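Local structure of glucose-6-phosphate 1-dehydrogenase (Mycobacterium avium, 4LGV) at residues I225-A230 with I335-G340. The protein catalyses the oxidation of glucose 6-phosphate to 6-phosphogluconolactone with reduction of a nicotinamide cofactor, the entry step of the pentose phosphate pathway. Sequence-based numbering, arbitrary orientation.
Sequences IHITMA and IFLRAG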
ATOM      1  N   ILE A 225      17.261   9.836  -2.212  1.00 22.35           N
ATOM      2  CA  ILE A 225      17.758   9.807  -3.577  1.00 21.90           C
ATOM      3  C   ILE A 225      19.079  10.557  -3.699  1.00 22.96           C
ATOM      4  O   ILE A 225      19.202  11.650  -3.160  1.00 23.37           O
ATOM      5  CB  ILE A 225      16.727  10.446  -4.526  1.00 21.11           C
ATOM      6  CG1 ILE A 225      15.415   9.653  -4.475  1.00 20.28           C
ATOM      7  CG2 ILE A 225      17.252  10.427  -5.941  1.00 21.00           C
ATOM      8  CD1 ILE A 225      14.279  10.181  -5.278  1.00 19.65           C
ATOM      9  N   HIS A 226      20.058   9.972  -4.403  1.00 23.83           N
ATOM     10  CA  HIS A 226      21.335  10.648  -4.702  1.00 25.59           C
ATOM     11  C   HIS A 226      21.529  10.706  -6.209  1.00 26.36           C
ATOM     12  O   HIS A 226      21.426   9.685  -6.897  1.00 26.37           O
ATOM     13  CB  HIS A 226      22.537   9.918  -4.165  1.00 26.06           C
ATOM     14  CG  HIS A 226      22.656   9.928  -2.686  1.00 27.35           C
ATOM     15  ND1 HIS A 226      23.699   9.311  -2.031  1.00 29.06           N
ATOM     16  CD2 HIS A 226      21.837  10.409  -1.725  1.00 28.37           C
ATOM     17  CE1 HIS A 226      23.554   9.469  -0.725  1.00 30.18           C
ATOM     18  NE2 HIS A 226      22.418  10.112  -0.512  1.00 30.15           N
ATOM     19  N   ILE A 227      21.764  11.899  -6.711  1.00 26.80           N
ATOM     20  CA  ILE A 227      22.051  12.100  -8.118  1.00 28.55           C
ATOM     21  C   ILE A 227      23.504  12.535  -8.278  1.00 29.14           C
ATOM     22  O   ILE A 227      23.940  13.508  -7.660  1.00 29.56           O
ATOM     23  CB  ILE A 227      21.127  13.165  -8.697  1.00 29.52           C
ATOM     24  CG1 ILE A 227      19.703  12.603  -8.707  1.00 30.84           C
ATOM     25  CG2 ILE A 227      21.590  13.535 -10.085  1.00 29.80           C
ATOM     26  CD1 ILE A 227      18.638  13.575  -9.199  1.00 33.76           C
ATOM     27  N   THR A 228      24.259  11.774  -9.037  1.00 29.25           N
ATOM     28  CA  THR A 228      25.677  12.049  -9.245  1.00 30.73           C
ATOM     29  C   THR A 228      25.922  12.267 -10.710  1.00 30.79           C
ATOM     30  O   THR A 228      25.581  11.418 -11.536  1.00 29.55           O
ATOM     31  CB  THR A 228      26.545  10.873  -8.782  1.00 32.41           C
ATOM     32  OG1 THR A 228      26.421  10.694  -7.367  1.00 33.26           O
ATOM     33  CG2 THR A 228      28.009  11.125  -9.122  1.00 34.16           C
ATOM     34  N   MET A 229      26.503  13.411 -11.049  1.00 31.59           N
ATOM     35  CA  MET A 229      27.007  13.640 -12.381  1.00 31.95           C
ATOM     36  C   MET A 229      28.500  13.955 -12.325  1.00 32.61           C
ATOM     37  O   MET A 229      28.902  15.040 -11.924  1.00 31.48           O
ATOM     38  CB  MET A 229      26.318  14.795 -13.064  1.00 34.07           C
ATOM     39  CG  MET A 229      27.075  15.074 -14.360  1.00 37.06           C
ATOM     40  SD  MET A 229      26.247  16.271 -15.344  1.00 43.60           S
ATOM     41  CE  MET A 229      27.300  16.179 -16.777  1.00 40.58           C
ATOM     42  N   ALA A 230      29.315  13.010 -12.772  1.00 32.12           N
ATOM     43  CA  ALA A 230      30.763  13.156 -12.729  1.00 32.18           C
ATOM     44  C   ALA A 230      31.368  13.160 -14.124  1.00 33.22           C
ATOM     45  O   ALA A 230      30.986  12.356 -14.996  1.00 34.18           O
ATOM     46  CB  ALA A 230      31.357  12.041 -11.900  1.00 31.77           C
ATOM     47  N   ILE A 335      16.661  14.611  -1.338  1.00 26.02           N
ATOM     48  CA  ILE A 335      17.284  14.422  -2.614  1.00 27.35           C
ATOM     49  C   ILE A 335      18.626  15.165  -2.625  1.00 28.48           C
ATOM     50  O   ILE A 335      18.670  16.374  -2.476  1.00 29.61           O
ATOM     51  CB  ILE A 335      16.347  14.948  -3.711  1.00 26.79           C
ATOM     52  CG1 ILE A 335      15.000  14.228  -3.623  1.00 26.64           C
ATOM     53  CG2 ILE A 335      16.983  14.784  -5.074  1.00 25.65           C
ATOM     54  CD1 ILE A 335      13.904  14.778  -4.515  1.00 27.15           C
ATOM     55  N   PHE A 336      19.715  14.420  -2.762  1.00 29.42           N
ATOM     56  CA  PHE A 336      21.035  14.993  -2.804  1.00 29.91           C
ATOM     57  C   PHE A 336      21.571  14.900  -4.228  1.00 30.05           C
ATOM     58  O   PHE A 336      21.434  13.881  -4.906  1.00 29.40           O
ATOM     59  CB  PHE A 336      21.989  14.272  -1.823  1.00 30.68           C
ATOM     60  CG  PHE A 336      21.631  14.468  -0.367  1.00 28.50           C
ATOM     61  CD1 PHE A 336      21.990  15.618   0.287  1.00 29.29           C
ATOM     62  CD2 PHE A 336      20.952  13.518   0.313  1.00 27.33           C
ATOM     63  CE1 PHE A 336      21.645  15.834   1.618  1.00 29.37           C
ATOM     64  CE2 PHE A 336      20.619  13.690   1.641  1.00 28.51           C
ATOM     65  CZ  PHE A 336      20.976  14.852   2.307  1.00 29.06           C
ATOM     66  N   LEU A 337      22.240  15.963  -4.637  1.00 31.10           N
ATOM     67  CA  LEU A 337      22.761  16.063  -5.968  1.00 31.38           C
ATOM     68  C   LEU A 337      24.211  16.553  -5.931  1.00 33.42           C
ATOM     69  O   LEU A 337      24.525  17.450  -5.165  1.00 33.61           O
ATOM     70  CB  LEU A 337      21.893  17.017  -6.712  1.00 31.80           C
ATOM     71  CG  LEU A 337      22.207  17.228  -8.159  1.00 32.22           C
ATOM     72  CD1 LEU A 337      20.906  17.632  -8.848  1.00 31.41           C
ATOM     73  CD2 LEU A 337      23.297  18.281  -8.313  1.00 34.45           C
ATOM     74  N   ARG A 338      25.079  15.917  -6.728  1.00 31.85           N
ATOM     75  CA  ARG A 338      26.446  16.354  -6.881  1.00 32.63           C
ATOM     76  C   ARG A 338      26.838  16.265  -8.331  1.00 33.82           C
ATOM     77  O   ARG A 338      26.482  15.310  -9.047  1.00 33.13           O
ATOM     78  CB  ARG A 338      27.408  15.563  -6.020  1.00 32.36           C
ATOM     79  CG  ARG A 338      27.530  14.109  -6.375  1.00 32.33           C
ATOM     80  CD  ARG A 338      28.505  13.391  -5.453  1.00 31.62           C
ATOM     81  NE  ARG A 338      28.447  11.947  -5.697  1.00 32.07           N
ATOM     82  CZ  ARG A 338      29.280  11.060  -5.186  1.00 32.90           C
ATOM     83  NH1 ARG A 338      30.254  11.455  -4.386  1.00 34.21           N
ATOM     84  NH2 ARG A 338      29.160   9.769  -5.487  1.00 32.34           N
ATOM     85  N   ALA A 339      27.502  17.318  -8.788  1.00 34.27           N
ATOM     86  CA  ALA A 339      27.973  17.404 -10.169  1.00 33.96           C
ATOM     87  C   ALA A 339      29.319  18.122 -10.201  1.00 35.23           C
ATOM     88  O   ALA A 339      29.518  19.101  -9.497  1.00 35.87           O
ATOM     89  CB  ALA A 339      26.971  18.138 -11.005  1.00 32.21           C
ATOM     90  N   GLY A 340      30.247  17.645 -11.016  1.00 37.17           N
ATOM     91  CA  GLY A 340      31.514  18.320 -11.116  1.00 37.25           C
ATOM     92  C   GLY A 340      32.507  17.859 -12.145  1.00 36.35           C
ATOM     93  O   GLY A 340      32.468  16.728 -12.603  1.00 35.95           O
TER
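Phe336 N donates to Ile225 O at 2.8 Å, the first of five backbone hydrogen bonds that zip 225-230 to 335-340 as parallel strands in one-to-one register from Ile225 beside Ile335 to Ala230 beside Gly340. Ile227 and Met229 each use both N and O, giving to Phe336 O and Arg338 O and accepting from Arg338 N and Gly340 N. The last bond, Gly340 N to Met229 O, is the longest at 3.1 Å and the most bent, 150° at the hydrogen. CA-H...O contacts reinforce the pairing, among them Ala339 CA to Met229 O at 3.1 Å. The two strands lie centrally in the large mixed sheet of the C-terminal domain, flanked by antiparallel strands 347-354 and 318-323; most links of that sheet are antiparallel, and this pair is one of its two parallel joins.

The polar side-chain link is between Thr228 and Arg338. A chi1 of -65° sets Thr228 OG1 beside its own backbone N, where the Arg338 side chain, extended from CG to NE and running alongside, meets it with the guanidinium edge. Arg338 NE donates to Thr228 OG1 at 2.9 Å, nearly straight, the oxygen lying in the guanidinium plane, while its NH2 adds a weak bond to the same oxygen and another weak one to Gln478 O. On the same face His226 and Phe336 point the same way with planes at 86°, His226 NE2 lying 3.8 Å from Phe336 CD2. Glu224 OE1 holds that NE2, and Trp477 touches both rings and Arg338.

The other face is apolar. Ile225 CB meets Ile335 CG1, Ile227 CG2 meets Leu337 CG at 4.2 Å, and Met229 CB rests on Ala339 CB at 4.0 Å. Beyond CB, Met229 runs extended away from 335-340; it and Ala339 pack against Val251 and Leu256 of helix 246-264.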